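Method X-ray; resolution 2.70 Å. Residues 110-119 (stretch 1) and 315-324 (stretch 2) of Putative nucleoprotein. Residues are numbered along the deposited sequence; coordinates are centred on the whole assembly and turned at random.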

ATOM      1  N   GLU A 110     -27.101 -17.152  11.106  1.00 66.62           N
ATOM      2  CA  GLU A 110     -26.058 -17.577  12.014  1.00 68.88           C
ATOM      3  C   GLU A 110     -25.657 -16.436  12.934  1.00 62.30           C
ATOM      4  O   GLU A 110     -25.452 -16.651  14.115  1.00 59.75           O
ATOM      5  CB  GLU A 110     -24.842 -18.153  11.263  1.00 64.06           C
ATOM      6  CG  GLU A 110     -23.990 -19.023  12.159  1.00 67.53           C
ATOM      7  CD  GLU A 110     -24.826 -20.048  12.928  1.00 72.85           C
ATOM      8  OE1 GLU A 110     -25.468 -20.892  12.254  1.00 75.52           O
ATOM      9  OE2 GLU A 110     -24.861 -19.998  14.189  1.00 65.94           O
ATOM     10  N   ALA A 111     -25.549 -15.233  12.379  1.00 62.75           N
ATOM     11  CA  ALA A 111     -25.288 -14.035  13.167  1.00 63.58           C
ATOM     12  C   ALA A 111     -26.407 -13.755  14.180  1.00 64.25           C
ATOM     13  O   ALA A 111     -26.153 -13.291  15.290  1.00 62.55           O
ATOM     14  CB  ALA A 111     -25.097 -12.838  12.247  1.00 60.16           C
ATOM     15  N   ALA A 112     -27.642 -14.051  13.789  1.00 62.42           N
ATOM     16  CA  ALA A 112     -28.800 -13.790  14.634  1.00 65.52           C
ATOM     17  C   ALA A 112     -28.958 -14.851  15.696  1.00 67.98           C
ATOM     18  O   ALA A 112     -29.820 -14.753  16.564  1.00 76.11           O
ATOM     19  CB  ALA A 112     -30.080 -13.677  13.804  1.00 65.56           C
ATOM     20  N   ALA A 113     -28.139 -15.888  15.609  1.00 68.25           N
ATOM     21  CA  ALA A 113     -28.061 -16.892  16.672  1.00 65.04           C
ATOM     22  C   ALA A 113     -27.101 -16.355  17.704  1.00 65.99           C
ATOM     23  O   ALA A 113     -27.299 -16.507  18.909  1.00 62.34           O
ATOM     24  CB  ALA A 113     -27.539 -18.204  16.123  1.00 67.69           C
ATOM     25  N   ASN A 114     -26.051 -15.724  17.191  1.00 63.13           N
ATOM     26  CA  ASN A 114     -24.957 -15.227  17.997  1.00 63.30           C
ATOM     27  C   ASN A 114     -25.278 -13.940  18.747  1.00 65.46           C
ATOM     28  O   ASN A 114     -24.771 -13.740  19.853  1.00 62.88           O
ATOM     29  CB  ASN A 114     -23.691 -15.063  17.145  1.00 56.78           C
ATOM     30  CG  ASN A 114     -23.011 -16.389  16.856  1.00 56.95           C
ATOM     31  OD1 ASN A 114     -22.916 -17.248  17.734  1.00 59.77           O
ATOM     32  ND2 ASN A 114     -22.538 -16.562  15.625  1.00 55.72           N
ATOM     33  N   ILE A 115     -26.107 -13.076  18.156  1.00 65.82           N
ATOM     34  CA  ILE A 115     -26.499 -11.848  18.844  1.00 67.94           C
ATOM     35  C   ILE A 115     -27.425 -12.152  20.018  1.00 70.79           C
ATOM     36  O   ILE A 115     -27.341 -11.504  21.058  1.00 74.44           O
ATOM     37  CB  ILE A 115     -27.109 -10.769  17.912  1.00 66.36           C
ATOM     38  CG1 ILE A 115     -28.203 -11.368  17.028  1.00 80.17           C
ATOM     39  CG2 ILE A 115     -26.030 -10.122  17.057  1.00 63.82           C
ATOM     40  CD1 ILE A 115     -29.616 -10.924  17.382  1.00 82.76           C
ATOM     41  N   GLU A 116     -28.286 -13.154  19.872  1.00 68.30           N
ATOM     42  CA  GLU A 116     -29.170 -13.524  20.974  1.00 67.46           C
ATOM     43  C   GLU A 116     -28.397 -14.199  22.118  1.00 69.86           C
ATOM     44  O   GLU A 116     -28.735 -14.032  23.293  1.00 71.47           O
ATOM     45  CB  GLU A 116     -30.333 -14.400  20.479  1.00 61.38           C
HETATM   46  N   MSE A 117     -27.346 -14.938  21.767  1.00 69.70           N
HETATM   47  CA  MSE A 117     -26.559 -15.661  22.758  1.00 69.58           C
HETATM   48  C   MSE A 117     -25.573 -14.768  23.527  1.00 71.97           C
HETATM   49  O   MSE A 117     -24.960 -15.215  24.498  1.00 72.55           O
HETATM   50  CB  MSE A 117     -25.780 -16.775  22.061  1.00 20.00           C
HETATM   51  CG  MSE A 117     -26.664 -17.860  21.468  1.00 20.00           C
HETATM   52 SE   MSE A 117     -27.785 -18.754  22.741  1.00 20.00          SE
HETATM   53  CE  MSE A 117     -26.390 -19.691  23.730  1.00 20.00           C
ATOM     54  N   ALA A 118     -25.437 -13.513  23.103  1.00 69.72           N
ATOM     55  CA  ALA A 118     -24.658 -12.525  23.848  1.00 72.20           C
ATOM     56  C   ALA A 118     -25.042 -12.464  25.340  1.00 73.98           C
ATOM     57  O   ALA A 118     -24.198 -12.174  26.187  1.00 77.13           O
ATOM     58  CB  ALA A 118     -24.778 -11.147  23.207  1.00 66.99           C
ATOM     59  N   GLY A 119     -26.304 -12.751  25.658  1.00 72.74           N
ATOM     60  CA  GLY A 119     -26.748 -12.795  27.041  1.00 74.22           C
ATOM     61  C   GLY A 119     -26.688 -14.178  27.666  1.00 72.21           C
ATOM     62  O   GLY A 119     -25.807 -14.988  27.357  1.00 76.00           O
ATOM     63  N   ALA A 315     -19.191  -6.106  17.346  1.00 47.73           N
ATOM     64  CA  ALA A 315     -20.471  -5.695  16.758  1.00 48.53           C
ATOM     65  C   ALA A 315     -21.645  -6.584  17.170  1.00 52.89           C
ATOM     66  O   ALA A 315     -22.792  -6.136  17.224  1.00 54.88           O
ATOM     67  CB  ALA A 315     -20.386  -5.610  15.239  1.00 40.70           C
ATOM     68  N   LEU A 316     -21.357  -7.844  17.458  1.00 49.41           N
ATOM     69  CA  LEU A 316     -22.391  -8.780  17.866  1.00 51.00           C
ATOM     70  C   LEU A 316     -23.009  -8.372  19.189  1.00 55.85           C
ATOM     71  O   LEU A 316     -24.234  -8.412  19.344  1.00 60.42           O
ATOM     72  CB  LEU A 316     -21.817 -10.198  17.967  1.00 55.00           C
ATOM     73  CG  LEU A 316     -21.332 -10.853  16.673  1.00 55.99           C
ATOM     74  CD1 LEU A 316     -20.834 -12.238  16.981  1.00 53.24           C
ATOM     75  CD2 LEU A 316     -22.438 -10.904  15.617  1.00 50.81           C
ATOM     76  N   ASP A 317     -22.162  -7.974  20.139  1.00 53.82           N
ATOM     77  CA  ASP A 317     -22.630  -7.565  21.465  1.00 54.69           C
ATOM     78  C   ASP A 317     -23.356  -6.235  21.411  1.00 52.94           C
ATOM     79  O   ASP A 317     -24.311  -6.038  22.128  1.00 54.94           O
ATOM     80  CB  ASP A 317     -21.465  -7.405  22.439  1.00 56.33           C
ATOM     81  CG  ASP A 317     -20.715  -8.690  22.680  1.00 59.24           C
ATOM     82  OD1 ASP A 317     -21.338  -9.775  22.705  1.00 64.18           O
ATOM     83  OD2 ASP A 317     -19.485  -8.607  22.846  1.00 65.03           O
ATOM     84  N   LEU A 318     -22.880  -5.327  20.566  1.00 52.92           N
ATOM     85  CA  LEU A 318     -23.388  -3.974  20.547  1.00 52.55           C
ATOM     86  C   LEU A 318     -24.768  -3.974  19.933  1.00 58.86           C
ATOM     87  O   LEU A 318     -25.661  -3.250  20.373  1.00 60.55           O
ATOM     88  CB  LEU A 318     -22.461  -3.042  19.761  1.00 52.49           C
ATOM     89  CG  LEU A 318     -20.996  -2.952  20.202  1.00 52.97           C
ATOM     90  CD1 LEU A 318     -20.174  -2.159  19.208  1.00 56.49           C
ATOM     91  CD2 LEU A 318     -20.887  -2.357  21.577  1.00 51.89           C
HETATM   92  N   MSE A 319     -24.931  -4.786  18.898  1.00 59.98           N
HETATM   93  CA  MSE A 319     -26.198  -4.878  18.197  1.00 58.88           C
HETATM   94  C   MSE A 319     -27.204  -5.502  19.143  1.00 60.24           C
HETATM   95  O   MSE A 319     -28.381  -5.141  19.151  1.00 60.91           O
HETATM   96  CB  MSE A 319     -26.055  -5.761  16.963  1.00 58.81           C
HETATM   97  CG  MSE A 319     -25.384  -5.120  15.781  1.00 59.72           C
HETATM   98 SE   MSE A 319     -25.018  -6.530  14.474  0.70 63.59          SE
HETATM   99  CE  MSE A 319     -26.745  -7.426  14.603  1.00 68.19           C
ATOM    100  N   GLY A 320     -26.726  -6.456  19.930  1.00 56.07           N
ATOM    101  CA  GLY A 320     -27.557  -7.082  20.937  1.00 63.04           C
ATOM    102  C   GLY A 320     -28.032  -6.050  21.953  1.00 66.37           C
ATOM    103  O   GLY A 320     -29.181  -6.086  22.400  1.00 66.28           O
HETATM  104  N   MSE A 321     -27.137  -5.125  22.302  1.00 63.10           N
HETATM  105  CA  MSE A 321     -27.416  -4.077  23.271  1.00 62.32           C
HETATM  106  C   MSE A 321     -28.398  -3.045  22.730  1.00 66.46           C
HETATM  107  O   MSE A 321     -29.226  -2.528  23.477  1.00 67.69           O
HETATM  108  CB  MSE A 321     -26.130  -3.379  23.723  1.00 56.24           C
HETATM  109  CG  MSE A 321     -25.384  -4.095  24.822  1.00 58.78           C
HETATM  110 SE   MSE A 321     -23.678  -3.259  25.325  0.65 55.58          SE
HETATM  111  CE  MSE A 321     -24.417  -1.604  26.088  1.00 66.12           C
ATOM    112  N   LYS A 322     -28.303  -2.738  21.441  1.00 63.58           N
ATOM    113  CA  LYS A 322     -29.181  -1.743  20.819  1.00 67.86           C
ATOM    114  C   LYS A 322     -30.584  -2.318  20.651  1.00 74.11           C
ATOM    115  O   LYS A 322     -31.585  -1.629  20.870  1.00 75.29           O
ATOM    116  CB  LYS A 322     -28.604  -1.295  19.465  1.00 61.54           C
ATOM    117  CG  LYS A 322     -29.465  -0.347  18.664  1.00 59.93           C
ATOM    118  CD  LYS A 322     -28.860  -0.094  17.286  1.00 57.50           C
ATOM    119  CE  LYS A 322     -29.591   1.012  16.558  1.00 57.52           C
ATOM    120  NZ  LYS A 322     -28.970   1.339  15.244  1.00 66.27           N
ATOM    121  N   ARG A 323     -30.636  -3.594  20.268  1.00 74.59           N
ATOM    122  CA  ARG A 323     -31.895  -4.276  19.982  1.00 75.04           C
ATOM    123  C   ARG A 323     -32.726  -4.392  21.244  1.00 78.54           C
ATOM    124  O   ARG A 323     -33.931  -4.148  21.245  1.00 81.73           O
ATOM    125  CB  ARG A 323     -31.614  -5.664  19.432  1.00 75.76           C
ATOM    126  CG  ARG A 323     -32.843  -6.513  19.216  1.00 76.75           C
ATOM    127  CD  ARG A 323     -32.452  -7.930  18.805  1.00 89.71           C
ATOM    128  NE  ARG A 323     -31.419  -7.944  17.768  1.00 90.32           N
ATOM    129  CZ  ARG A 323     -31.648  -7.764  16.464  1.00 96.03           C
ATOM    130  NH1 ARG A 323     -32.882  -7.544  16.020  1.00 90.05           N
ATOM    131  NH2 ARG A 323     -30.638  -7.797  15.600  1.00 86.84           N
ATOM    132  N   ILE A 324     -32.058  -4.773  22.322  1.00 77.46           N
ATOM    133  CA  ILE A 324     -32.674  -4.850  23.634  1.00 78.81           C
ATOM    134  C   ILE A 324     -32.930  -3.456  24.231  1.00 82.45           C
ATOM    135  O   ILE A 324     -33.679  -3.316  25.197  1.00 82.39           O
ATOM    136  CB  ILE A 324     -31.788  -5.663  24.588  1.00 79.65           C
ATOM    137  CG1 ILE A 324     -32.619  -6.238  25.734  1.00 90.01           C
ATOM    138  CG2 ILE A 324     -30.631  -4.814  25.095  1.00 78.26           C
ATOM    139  CD1 ILE A 324     -31.950  -7.386  26.460  1.00 86.59           C
TER

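No hydrogen bond crosses between the two stretches; 342 Å² of summed surface is buried through van der Waals packing, with I115 giving up the most, 107 Å². Stretch 2 is helical throughout, its backbone amides from M319 to I324 bonded to carbonyls four residues earlier, so the side chains that meet stretch 1 recur at helical spacing.

A315 makes no contact. L316 is the first to touch, where the backbones come close: L316 CA lies 5.2 Å from I115 CA. With chi1 m and chi2 t, its two methyls diverge, L316 CD1 reaching N114 CB at 4.0 Å and L316 CD2 reaching I115 CG2 at 3.9 Å. A branched apolar end suits this place because it fills space beside both residues. I115 CG2 also rests 3.4 Å from L316 O, a carbonyl already engaged by G320 N within the helix (G320 N to L316 O, 3.2 Å).

D317 points its CA-to-CB bond away, yet the end of the side chain comes nearer, bringing D317 OD1 to 3.7 Å from A118 CB. This is packing against a methyl, which offers the carboxylate no polar partner. L318 is out of reach.

The CA-to-CB bond of M319, a selenomethionine, points toward stretch 1. Its m, t, p conformation carries M319 CE to 3.7 Å from I115 CG2, so that one methyl packs against both L316 and M319.

At G320 the helix presents bare backbone, G320 CA standing 4.4 Å from I115 O. An ideal CB on G320 would point toward stretch 1, 3.4 Å from I115 O and 3.9 Å from A118 CB, so the coordinates do not show that a methyl would be excluded. M321 and K322 make no contact.

R323 closes the contact at its exposed margin. The extended chi1 and chi2, both t, help bring R323 NE to 3.5 Å from I115 CD1, which approaches the guanidinium obliquely. I115, with chi1 p, thus spans the contact from L316 to R323.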